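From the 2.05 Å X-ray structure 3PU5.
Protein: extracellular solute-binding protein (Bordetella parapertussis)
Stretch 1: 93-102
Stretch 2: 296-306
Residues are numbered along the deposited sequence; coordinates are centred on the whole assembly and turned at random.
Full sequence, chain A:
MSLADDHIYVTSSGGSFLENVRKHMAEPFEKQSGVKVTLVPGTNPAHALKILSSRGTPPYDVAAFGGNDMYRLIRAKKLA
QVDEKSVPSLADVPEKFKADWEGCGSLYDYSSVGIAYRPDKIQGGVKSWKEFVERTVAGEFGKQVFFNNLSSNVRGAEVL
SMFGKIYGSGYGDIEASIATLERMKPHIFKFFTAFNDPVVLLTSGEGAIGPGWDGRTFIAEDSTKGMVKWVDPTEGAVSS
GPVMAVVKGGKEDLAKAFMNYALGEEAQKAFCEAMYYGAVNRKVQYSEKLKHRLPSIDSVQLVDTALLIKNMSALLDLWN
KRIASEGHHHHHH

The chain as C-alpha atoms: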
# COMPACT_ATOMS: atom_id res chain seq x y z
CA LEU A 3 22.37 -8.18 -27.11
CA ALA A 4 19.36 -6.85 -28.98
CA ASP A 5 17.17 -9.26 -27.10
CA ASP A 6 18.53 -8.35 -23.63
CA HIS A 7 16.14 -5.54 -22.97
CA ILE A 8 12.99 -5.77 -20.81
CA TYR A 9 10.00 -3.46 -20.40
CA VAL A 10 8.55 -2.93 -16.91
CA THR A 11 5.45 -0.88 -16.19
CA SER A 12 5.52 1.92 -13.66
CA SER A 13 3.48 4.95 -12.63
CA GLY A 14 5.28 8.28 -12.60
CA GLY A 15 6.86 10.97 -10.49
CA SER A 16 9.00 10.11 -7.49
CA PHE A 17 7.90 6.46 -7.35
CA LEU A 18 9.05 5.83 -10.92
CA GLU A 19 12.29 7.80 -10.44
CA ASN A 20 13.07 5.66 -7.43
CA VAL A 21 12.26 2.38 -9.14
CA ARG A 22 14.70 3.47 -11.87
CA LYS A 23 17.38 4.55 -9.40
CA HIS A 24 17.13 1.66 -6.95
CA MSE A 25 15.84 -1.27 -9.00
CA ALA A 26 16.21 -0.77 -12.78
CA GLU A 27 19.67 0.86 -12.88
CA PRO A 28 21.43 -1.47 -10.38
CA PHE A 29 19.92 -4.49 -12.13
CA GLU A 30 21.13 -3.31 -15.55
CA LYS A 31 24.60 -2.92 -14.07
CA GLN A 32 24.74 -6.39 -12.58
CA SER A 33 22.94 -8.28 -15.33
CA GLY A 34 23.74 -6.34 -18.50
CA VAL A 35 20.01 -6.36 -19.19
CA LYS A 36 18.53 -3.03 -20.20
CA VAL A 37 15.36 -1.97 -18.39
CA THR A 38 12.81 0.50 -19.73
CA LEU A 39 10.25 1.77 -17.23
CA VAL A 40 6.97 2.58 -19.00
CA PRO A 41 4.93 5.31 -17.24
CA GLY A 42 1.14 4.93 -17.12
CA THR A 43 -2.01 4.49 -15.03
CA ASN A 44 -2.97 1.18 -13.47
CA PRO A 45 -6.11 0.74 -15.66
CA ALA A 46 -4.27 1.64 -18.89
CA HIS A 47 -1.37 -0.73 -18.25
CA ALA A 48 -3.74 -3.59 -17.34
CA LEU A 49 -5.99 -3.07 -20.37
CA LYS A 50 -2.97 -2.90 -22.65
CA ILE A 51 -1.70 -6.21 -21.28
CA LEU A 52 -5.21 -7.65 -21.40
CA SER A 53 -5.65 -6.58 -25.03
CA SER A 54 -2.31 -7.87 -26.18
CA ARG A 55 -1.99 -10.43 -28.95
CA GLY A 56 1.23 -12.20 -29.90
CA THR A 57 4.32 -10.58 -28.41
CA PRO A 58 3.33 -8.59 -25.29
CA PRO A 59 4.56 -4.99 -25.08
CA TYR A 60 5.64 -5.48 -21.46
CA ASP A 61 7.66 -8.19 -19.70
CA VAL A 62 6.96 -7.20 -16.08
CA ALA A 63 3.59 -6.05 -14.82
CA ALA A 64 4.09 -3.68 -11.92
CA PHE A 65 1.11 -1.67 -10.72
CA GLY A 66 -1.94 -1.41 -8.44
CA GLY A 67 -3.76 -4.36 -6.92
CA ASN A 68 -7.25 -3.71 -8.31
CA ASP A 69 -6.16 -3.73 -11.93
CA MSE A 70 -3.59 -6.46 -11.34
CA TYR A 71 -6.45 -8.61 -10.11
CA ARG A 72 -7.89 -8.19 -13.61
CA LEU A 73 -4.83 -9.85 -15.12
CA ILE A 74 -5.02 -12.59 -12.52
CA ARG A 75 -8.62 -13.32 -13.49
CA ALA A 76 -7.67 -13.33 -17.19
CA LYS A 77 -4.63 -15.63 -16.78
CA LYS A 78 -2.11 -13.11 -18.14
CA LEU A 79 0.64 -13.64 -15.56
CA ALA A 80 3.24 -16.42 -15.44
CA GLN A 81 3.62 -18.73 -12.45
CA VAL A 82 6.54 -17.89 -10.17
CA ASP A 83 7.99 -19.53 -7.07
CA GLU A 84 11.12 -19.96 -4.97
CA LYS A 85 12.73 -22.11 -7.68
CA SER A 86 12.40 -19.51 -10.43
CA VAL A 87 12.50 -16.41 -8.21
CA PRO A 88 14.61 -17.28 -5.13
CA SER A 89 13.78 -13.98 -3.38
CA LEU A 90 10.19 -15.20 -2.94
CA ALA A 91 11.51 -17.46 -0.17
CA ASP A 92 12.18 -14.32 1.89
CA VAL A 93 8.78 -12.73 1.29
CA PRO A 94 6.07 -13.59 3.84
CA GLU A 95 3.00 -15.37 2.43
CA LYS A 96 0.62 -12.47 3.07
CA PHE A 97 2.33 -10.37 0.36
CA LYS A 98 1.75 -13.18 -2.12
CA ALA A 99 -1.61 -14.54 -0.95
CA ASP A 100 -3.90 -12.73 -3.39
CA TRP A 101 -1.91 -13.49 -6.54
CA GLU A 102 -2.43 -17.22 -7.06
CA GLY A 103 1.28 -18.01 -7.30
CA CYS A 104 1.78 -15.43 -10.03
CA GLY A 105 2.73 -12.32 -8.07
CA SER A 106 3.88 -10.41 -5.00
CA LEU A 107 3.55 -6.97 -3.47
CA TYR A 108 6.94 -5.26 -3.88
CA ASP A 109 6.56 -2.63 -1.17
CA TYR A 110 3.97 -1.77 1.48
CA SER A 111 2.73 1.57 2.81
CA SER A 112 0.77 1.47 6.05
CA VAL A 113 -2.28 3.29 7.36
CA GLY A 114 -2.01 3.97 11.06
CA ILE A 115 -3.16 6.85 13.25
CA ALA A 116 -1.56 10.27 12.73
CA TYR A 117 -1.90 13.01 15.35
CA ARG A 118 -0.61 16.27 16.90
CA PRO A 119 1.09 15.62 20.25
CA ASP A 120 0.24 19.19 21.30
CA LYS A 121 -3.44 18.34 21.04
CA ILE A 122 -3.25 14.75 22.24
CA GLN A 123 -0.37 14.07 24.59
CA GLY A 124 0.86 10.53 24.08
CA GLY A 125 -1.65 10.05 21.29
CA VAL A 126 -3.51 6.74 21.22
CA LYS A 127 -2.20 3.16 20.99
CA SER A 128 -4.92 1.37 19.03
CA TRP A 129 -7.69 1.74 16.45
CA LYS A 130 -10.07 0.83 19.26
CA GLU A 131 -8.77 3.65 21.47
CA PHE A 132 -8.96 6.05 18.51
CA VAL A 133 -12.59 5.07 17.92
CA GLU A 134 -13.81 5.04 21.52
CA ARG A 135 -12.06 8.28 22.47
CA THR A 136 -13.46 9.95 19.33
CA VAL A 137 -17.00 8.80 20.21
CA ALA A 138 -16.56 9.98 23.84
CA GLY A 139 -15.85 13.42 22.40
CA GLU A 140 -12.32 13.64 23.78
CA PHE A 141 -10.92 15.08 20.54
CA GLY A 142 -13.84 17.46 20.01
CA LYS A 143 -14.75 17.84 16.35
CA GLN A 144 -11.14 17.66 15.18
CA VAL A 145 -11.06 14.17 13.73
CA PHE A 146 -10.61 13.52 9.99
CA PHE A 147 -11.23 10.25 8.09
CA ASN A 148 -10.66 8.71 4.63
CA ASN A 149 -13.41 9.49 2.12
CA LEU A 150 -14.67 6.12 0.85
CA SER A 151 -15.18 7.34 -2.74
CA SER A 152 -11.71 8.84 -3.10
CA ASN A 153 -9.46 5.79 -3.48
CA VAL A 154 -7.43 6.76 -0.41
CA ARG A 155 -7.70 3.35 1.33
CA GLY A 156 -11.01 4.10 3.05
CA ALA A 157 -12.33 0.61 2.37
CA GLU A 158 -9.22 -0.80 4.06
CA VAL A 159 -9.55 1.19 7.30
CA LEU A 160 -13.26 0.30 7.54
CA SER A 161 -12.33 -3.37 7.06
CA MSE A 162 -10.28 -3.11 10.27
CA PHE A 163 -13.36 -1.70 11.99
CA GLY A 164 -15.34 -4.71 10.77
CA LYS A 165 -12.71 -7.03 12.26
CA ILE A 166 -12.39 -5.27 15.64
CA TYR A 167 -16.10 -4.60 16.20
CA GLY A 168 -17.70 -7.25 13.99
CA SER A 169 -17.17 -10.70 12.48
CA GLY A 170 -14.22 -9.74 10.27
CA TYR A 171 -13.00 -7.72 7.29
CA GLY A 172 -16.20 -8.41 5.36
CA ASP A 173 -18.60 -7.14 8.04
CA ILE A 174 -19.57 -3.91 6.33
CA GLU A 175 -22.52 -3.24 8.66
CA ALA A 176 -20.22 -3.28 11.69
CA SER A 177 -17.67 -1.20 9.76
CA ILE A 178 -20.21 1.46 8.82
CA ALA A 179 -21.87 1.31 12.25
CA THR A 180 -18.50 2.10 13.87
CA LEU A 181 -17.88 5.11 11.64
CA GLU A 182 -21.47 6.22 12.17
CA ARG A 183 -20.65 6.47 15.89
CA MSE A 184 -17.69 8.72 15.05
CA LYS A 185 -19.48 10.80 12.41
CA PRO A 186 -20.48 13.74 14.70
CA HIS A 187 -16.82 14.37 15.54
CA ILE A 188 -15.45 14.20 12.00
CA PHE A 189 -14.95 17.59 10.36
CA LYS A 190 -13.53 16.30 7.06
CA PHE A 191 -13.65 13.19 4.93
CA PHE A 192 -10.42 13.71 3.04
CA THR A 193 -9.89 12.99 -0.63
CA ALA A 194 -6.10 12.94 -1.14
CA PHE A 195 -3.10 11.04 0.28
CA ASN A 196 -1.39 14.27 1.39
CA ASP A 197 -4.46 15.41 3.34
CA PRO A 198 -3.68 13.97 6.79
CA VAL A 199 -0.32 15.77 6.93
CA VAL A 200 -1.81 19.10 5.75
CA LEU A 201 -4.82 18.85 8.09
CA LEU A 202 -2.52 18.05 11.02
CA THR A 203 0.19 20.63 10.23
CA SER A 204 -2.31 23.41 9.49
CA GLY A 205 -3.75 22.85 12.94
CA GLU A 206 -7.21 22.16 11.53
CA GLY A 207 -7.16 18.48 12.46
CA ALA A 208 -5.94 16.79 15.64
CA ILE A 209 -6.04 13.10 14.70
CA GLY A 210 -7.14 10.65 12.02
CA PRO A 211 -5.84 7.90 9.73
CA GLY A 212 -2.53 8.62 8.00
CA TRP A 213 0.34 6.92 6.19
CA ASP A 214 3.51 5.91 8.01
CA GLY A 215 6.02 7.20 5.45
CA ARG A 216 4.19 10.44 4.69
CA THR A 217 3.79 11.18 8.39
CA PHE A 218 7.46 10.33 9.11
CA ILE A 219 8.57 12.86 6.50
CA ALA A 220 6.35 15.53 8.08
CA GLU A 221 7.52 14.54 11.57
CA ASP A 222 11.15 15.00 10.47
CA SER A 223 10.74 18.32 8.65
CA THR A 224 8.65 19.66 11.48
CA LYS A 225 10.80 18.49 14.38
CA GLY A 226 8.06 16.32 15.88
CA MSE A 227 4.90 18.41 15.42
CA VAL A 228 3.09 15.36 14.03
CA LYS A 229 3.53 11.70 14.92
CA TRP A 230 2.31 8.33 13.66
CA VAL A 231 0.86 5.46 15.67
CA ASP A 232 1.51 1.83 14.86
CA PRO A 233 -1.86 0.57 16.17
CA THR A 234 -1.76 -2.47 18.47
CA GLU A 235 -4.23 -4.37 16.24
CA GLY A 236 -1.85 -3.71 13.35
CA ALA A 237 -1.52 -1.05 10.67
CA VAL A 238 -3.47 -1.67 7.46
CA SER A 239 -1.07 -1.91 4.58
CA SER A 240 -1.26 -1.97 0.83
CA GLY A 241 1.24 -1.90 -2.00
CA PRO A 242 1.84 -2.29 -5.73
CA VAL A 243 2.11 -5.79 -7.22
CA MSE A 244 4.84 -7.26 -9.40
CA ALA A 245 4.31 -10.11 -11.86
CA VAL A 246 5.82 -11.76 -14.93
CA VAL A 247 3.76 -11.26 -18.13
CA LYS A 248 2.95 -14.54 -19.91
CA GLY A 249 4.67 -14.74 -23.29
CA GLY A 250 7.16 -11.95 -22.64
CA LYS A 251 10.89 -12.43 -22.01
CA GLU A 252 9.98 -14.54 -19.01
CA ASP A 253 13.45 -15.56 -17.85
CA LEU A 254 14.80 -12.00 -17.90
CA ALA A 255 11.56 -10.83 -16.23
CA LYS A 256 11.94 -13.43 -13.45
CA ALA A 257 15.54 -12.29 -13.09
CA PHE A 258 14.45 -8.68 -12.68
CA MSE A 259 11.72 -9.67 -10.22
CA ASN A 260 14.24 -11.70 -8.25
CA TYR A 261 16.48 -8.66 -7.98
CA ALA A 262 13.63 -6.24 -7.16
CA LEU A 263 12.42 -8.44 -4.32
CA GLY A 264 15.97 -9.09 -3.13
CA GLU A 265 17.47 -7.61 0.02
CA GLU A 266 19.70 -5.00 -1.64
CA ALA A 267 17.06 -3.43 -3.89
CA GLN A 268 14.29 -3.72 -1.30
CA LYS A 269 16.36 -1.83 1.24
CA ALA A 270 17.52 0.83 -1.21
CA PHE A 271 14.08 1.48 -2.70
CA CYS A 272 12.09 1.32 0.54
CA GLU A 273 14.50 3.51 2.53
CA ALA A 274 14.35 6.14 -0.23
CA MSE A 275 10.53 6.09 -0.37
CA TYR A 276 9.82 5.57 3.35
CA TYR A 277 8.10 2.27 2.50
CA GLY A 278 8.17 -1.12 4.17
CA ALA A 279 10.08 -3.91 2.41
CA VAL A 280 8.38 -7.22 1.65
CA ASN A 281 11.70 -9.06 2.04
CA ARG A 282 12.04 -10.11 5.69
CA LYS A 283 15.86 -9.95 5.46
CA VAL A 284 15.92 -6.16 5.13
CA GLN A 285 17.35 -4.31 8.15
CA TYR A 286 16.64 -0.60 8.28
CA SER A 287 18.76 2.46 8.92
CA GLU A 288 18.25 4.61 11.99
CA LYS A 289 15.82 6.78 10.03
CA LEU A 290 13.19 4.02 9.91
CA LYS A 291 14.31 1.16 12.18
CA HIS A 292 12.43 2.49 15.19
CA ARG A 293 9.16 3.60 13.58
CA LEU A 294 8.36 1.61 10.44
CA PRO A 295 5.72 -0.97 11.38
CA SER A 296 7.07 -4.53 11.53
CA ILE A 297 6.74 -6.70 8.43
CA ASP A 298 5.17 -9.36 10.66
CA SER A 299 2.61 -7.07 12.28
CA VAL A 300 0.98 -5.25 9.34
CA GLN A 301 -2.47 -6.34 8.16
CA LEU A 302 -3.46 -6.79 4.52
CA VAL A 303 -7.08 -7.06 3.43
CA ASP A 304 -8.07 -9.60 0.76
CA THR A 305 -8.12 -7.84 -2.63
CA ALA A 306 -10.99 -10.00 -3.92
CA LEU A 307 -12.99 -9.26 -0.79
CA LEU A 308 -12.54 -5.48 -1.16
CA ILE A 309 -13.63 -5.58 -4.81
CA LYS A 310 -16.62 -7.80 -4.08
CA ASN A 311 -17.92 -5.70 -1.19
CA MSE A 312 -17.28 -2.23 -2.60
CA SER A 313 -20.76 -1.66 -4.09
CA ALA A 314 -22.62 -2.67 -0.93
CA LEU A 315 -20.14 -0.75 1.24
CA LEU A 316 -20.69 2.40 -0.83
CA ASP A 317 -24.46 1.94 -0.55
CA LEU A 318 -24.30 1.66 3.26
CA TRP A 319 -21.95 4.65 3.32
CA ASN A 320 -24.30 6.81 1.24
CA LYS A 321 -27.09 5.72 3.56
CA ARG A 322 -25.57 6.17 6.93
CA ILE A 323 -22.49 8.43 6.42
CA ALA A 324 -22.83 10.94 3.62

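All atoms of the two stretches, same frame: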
# COMPACT_ATOMS: atom_id res chain seq x y z
N VAL A 93 9.97 -13.57 1.24
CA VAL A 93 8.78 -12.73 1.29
C VAL A 93 7.67 -13.49 2.01
O VAL A 93 7.29 -14.57 1.58
CB VAL A 93 8.31 -12.37 -0.13
CG1 VAL A 93 7.04 -11.53 -0.09
CG2 VAL A 93 9.43 -11.67 -0.88
N PRO A 94 7.17 -12.94 3.13
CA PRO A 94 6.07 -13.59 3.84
C PRO A 94 4.84 -13.84 2.95
O PRO A 94 4.55 -13.08 2.04
CB PRO A 94 5.73 -12.59 4.96
CG PRO A 94 7.06 -11.91 5.25
CD PRO A 94 7.72 -11.80 3.88
N GLU A 95 4.12 -14.92 3.25
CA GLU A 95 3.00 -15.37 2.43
C GLU A 95 1.92 -14.31 2.20
O GLU A 95 1.31 -14.26 1.13
CB GLU A 95 2.38 -16.63 3.05
CG GLU A 95 1.21 -17.22 2.27
CD GLU A 95 1.54 -17.55 0.82
OE1 GLU A 95 2.68 -17.98 0.54
OE2 GLU A 95 0.64 -17.38 -0.05
N LYS A 96 1.67 -13.47 3.19
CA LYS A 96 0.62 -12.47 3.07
C LYS A 96 0.80 -11.52 1.88
O LYS A 96 -0.18 -11.02 1.34
CB LYS A 96 0.49 -11.65 4.35
CG LYS A 96 1.71 -10.84 4.74
CD LYS A 96 1.34 -10.05 5.98
CE LYS A 96 2.54 -9.65 6.77
NZ LYS A 96 2.10 -9.15 8.12
N PHE A 97 2.05 -11.27 1.49
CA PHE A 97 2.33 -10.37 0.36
C PHE A 97 2.11 -11.06 -0.98
O PHE A 97 2.08 -10.40 -2.03
CB PHE A 97 3.77 -9.85 0.45
CG PHE A 97 4.04 -9.08 1.70
CD1 PHE A 97 3.41 -7.87 1.92
CD2 PHE A 97 4.89 -9.58 2.67
CE1 PHE A 97 3.62 -7.15 3.08
CE2 PHE A 97 5.12 -8.86 3.85
CZ PHE A 97 4.48 -7.65 4.05
N LYS A 98 1.94 -12.38 -0.93
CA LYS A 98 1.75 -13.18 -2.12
C LYS A 98 0.35 -13.80 -2.20
O LYS A 98 -0.07 -14.28 -3.26
CB LYS A 98 2.80 -14.30 -2.15
CG LYS A 98 4.24 -13.80 -2.00
CD LYS A 98 5.24 -14.95 -2.05
CE LYS A 98 5.44 -15.60 -0.70
NZ LYS A 98 6.56 -16.58 -0.77
N ALA A 99 -0.37 -13.77 -1.09
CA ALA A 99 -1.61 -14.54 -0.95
C ALA A 99 -2.68 -14.28 -2.00
O ALA A 99 -3.37 -15.20 -2.42
CB ALA A 99 -2.20 -14.38 0.45
N ASP A 100 -2.83 -13.04 -2.44
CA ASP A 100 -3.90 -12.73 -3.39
C ASP A 100 -3.60 -13.18 -4.84
O ASP A 100 -4.50 -13.23 -5.67
CB ASP A 100 -4.23 -11.23 -3.38
CG ASP A 100 -4.97 -10.79 -2.11
OD1 ASP A 100 -5.53 -11.66 -1.41
OD2 ASP A 100 -5.00 -9.58 -1.82
N TRP A 101 -2.35 -13.49 -5.14
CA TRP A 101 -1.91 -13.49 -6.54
C TRP A 101 -1.77 -14.87 -7.20
O TRP A 101 -1.21 -15.01 -8.28
CB TRP A 101 -0.64 -12.62 -6.67
CG TRP A 101 -0.82 -11.39 -5.83
CD1 TRP A 101 -0.18 -11.10 -4.66
CD2 TRP A 101 -1.77 -10.34 -6.05
NE1 TRP A 101 -0.65 -9.91 -4.15
CE2 TRP A 101 -1.63 -9.43 -4.99
CE3 TRP A 101 -2.71 -10.07 -7.05
CZ2 TRP A 101 -2.39 -8.26 -4.90
CZ3 TRP A 101 -3.47 -8.92 -6.96
CH2 TRP A 101 -3.30 -8.03 -5.89
N GLU A 102 -2.31 -15.88 -6.52
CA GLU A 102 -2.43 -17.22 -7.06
C GLU A 102 -1.12 -17.75 -7.64
O GLU A 102 -1.11 -18.37 -8.71
CB GLU A 102 -3.60 -17.30 -8.06
CG GLU A 102 -4.95 -17.08 -7.38
CD GLU A 102 -6.13 -17.08 -8.32
OE1 GLU A 102 -6.07 -17.74 -9.38
OE2 GLU A 102 -7.14 -16.42 -7.99
N SER A 296 6.42 -3.26 11.80
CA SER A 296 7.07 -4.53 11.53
C SER A 296 6.40 -5.29 10.38
O SER A 296 5.17 -5.31 10.26
CB SER A 296 7.04 -5.41 12.79
OG SER A 296 7.61 -6.67 12.52
N ILE A 297 7.22 -5.92 9.56
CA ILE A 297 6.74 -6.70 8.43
C ILE A 297 5.76 -7.78 8.90
O ILE A 297 4.81 -8.12 8.20
CB ILE A 297 7.92 -7.32 7.64
CG1 ILE A 297 7.45 -7.98 6.34
CG2 ILE A 297 8.70 -8.32 8.50
CD1 ILE A 297 8.61 -8.48 5.47
N ASP A 298 5.99 -8.28 10.11
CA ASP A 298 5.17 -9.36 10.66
C ASP A 298 3.85 -8.87 11.22
O ASP A 298 2.91 -9.64 11.32
CB ASP A 298 5.94 -10.10 11.75
CG ASP A 298 7.25 -10.67 11.25
OD1 ASP A 298 8.29 -10.48 11.92
OD2 ASP A 298 7.23 -11.30 10.17
N SER A 299 3.78 -7.60 11.59
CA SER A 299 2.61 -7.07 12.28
C SER A 299 1.54 -6.46 11.37
O SER A 299 0.36 -6.39 11.75
CB SER A 299 3.04 -6.03 13.31
OG SER A 299 3.50 -4.85 12.66
N VAL A 300 1.92 -6.00 10.18
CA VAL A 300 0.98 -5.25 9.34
C VAL A 300 -0.12 -6.16 8.80
O VAL A 300 0.10 -7.34 8.57
CB VAL A 300 1.66 -4.48 8.17
CG1 VAL A 300 2.62 -3.42 8.72
CG2 VAL A 300 2.38 -5.43 7.22
N GLN A 301 -1.31 -5.59 8.61
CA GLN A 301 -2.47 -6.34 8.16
C GLN A 301 -2.82 -5.98 6.72
O GLN A 301 -2.90 -4.79 6.37
CB GLN A 301 -3.68 -6.06 9.06
CG GLN A 301 -3.45 -6.40 10.52
CD GLN A 301 -3.29 -7.89 10.75
OE1 GLN A 301 -4.18 -8.67 10.45
NE2 GLN A 301 -2.14 -8.29 11.29
N LEU A 302 -3.05 -6.99 5.90
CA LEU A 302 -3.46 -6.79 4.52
C LEU A 302 -4.85 -7.37 4.33
O LEU A 302 -5.11 -8.50 4.74
CB LEU A 302 -2.49 -7.47 3.56
CG LEU A 302 -1.10 -6.84 3.44
CD1 LEU A 302 -0.23 -7.23 4.62
CD2 LEU A 302 -0.46 -7.29 2.15
N VAL A 303 -5.72 -6.61 3.69
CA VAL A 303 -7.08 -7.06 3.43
C VAL A 303 -7.17 -7.71 2.05
O VAL A 303 -6.60 -7.22 1.08
CB VAL A 303 -8.07 -5.91 3.54
CG1 VAL A 303 -9.50 -6.43 3.39
CG2 VAL A 303 -7.89 -5.17 4.87
N ASP A 304 -7.88 -8.83 1.99
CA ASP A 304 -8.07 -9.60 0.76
C ASP A 304 -8.55 -8.73 -0.40
O ASP A 304 -9.64 -8.15 -0.34
CB ASP A 304 -9.07 -10.73 1.03
CG ASP A 304 -9.41 -11.55 -0.22
OD1 ASP A 304 -8.83 -11.30 -1.30
OD2 ASP A 304 -10.25 -12.47 -0.10
N THR A 305 -7.75 -8.65 -1.47
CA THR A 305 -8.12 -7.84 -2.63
C THR A 305 -9.49 -8.22 -3.18
O THR A 305 -10.33 -7.35 -3.43
CB THR A 305 -7.07 -7.92 -3.76
OG1 THR A 305 -5.78 -7.58 -3.24
CG2 THR A 305 -7.43 -6.97 -4.90
N ALA A 306 -9.72 -9.51 -3.38
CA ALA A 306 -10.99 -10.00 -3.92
C ALA A 306 -12.16 -9.60 -3.05
O ALA A 306 -13.22 -9.24 -3.55
CB ALA A 306 -10.95 -11.53 -4.09

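The two stretches, some 200 residues apart in sequence, meet in a small mixed contact in which a lysine ammonium and, farther along, an aspartate carboxylate bind polar atoms of the second stretch, and apolar side chains pack beside them; together they bury 485 Å². Lys-96 has the largest area covered by the other stretch, 93 Å². Its CA-to-CB bond points toward the second stretch, and beyond a p chi1 the chain runs extended, carrying NZ into a turn of backbone carbonyls. There Lys-96 NZ donates to Ile-297 O at 2.9 Å and to Val-300 O at 2.7 Å, with a weak bond to Asp-298 O at 3.3 Å. A long, flexible amine suits this place because one ammonium can serve several acceptors. The turn is braced from within, since Ser-299 N and Ser-299 OG both donate to Ser-296 O, each at 3.0 Å. The lysine's methylenes are used as well, Lys-96 CD lying 3.5 Å from Leu-302 CD1.

The buried Phe-97 fills the apolar part. Its CB leaves sideways, but the ring reaches across, so that Ile-297 CG1 sits at the ring edge, 3.5 Å from Phe-97 CE2, and Leu-302 CD2 approaches Phe-97 CD1 at 3.9 Å. Pro-94 extends this patch, its CG 3.8 Å from Ile-297 CD1.

At the other end, Asp-100 meets the start of a helix. Asp-100 OD2 accepts from both Thr-305 OG1, at 2.6 Å, and Thr-305 N, at 2.9 Å, so a single carboxylate oxygen binds the side chain and backbone of one residue. Asp-304 holds the N-cap position, its OD1 accepting a weak capping bond from Ala-306 N at 2.9 Å. Two like charges also come close here, Asp-100 OD1 lying 3.3 Å from Asp-304 OD1, two acceptors with no hydrogen bond between them. Trp-101 closes this end, with CH2 3.7 Å from Thr-305 OG1.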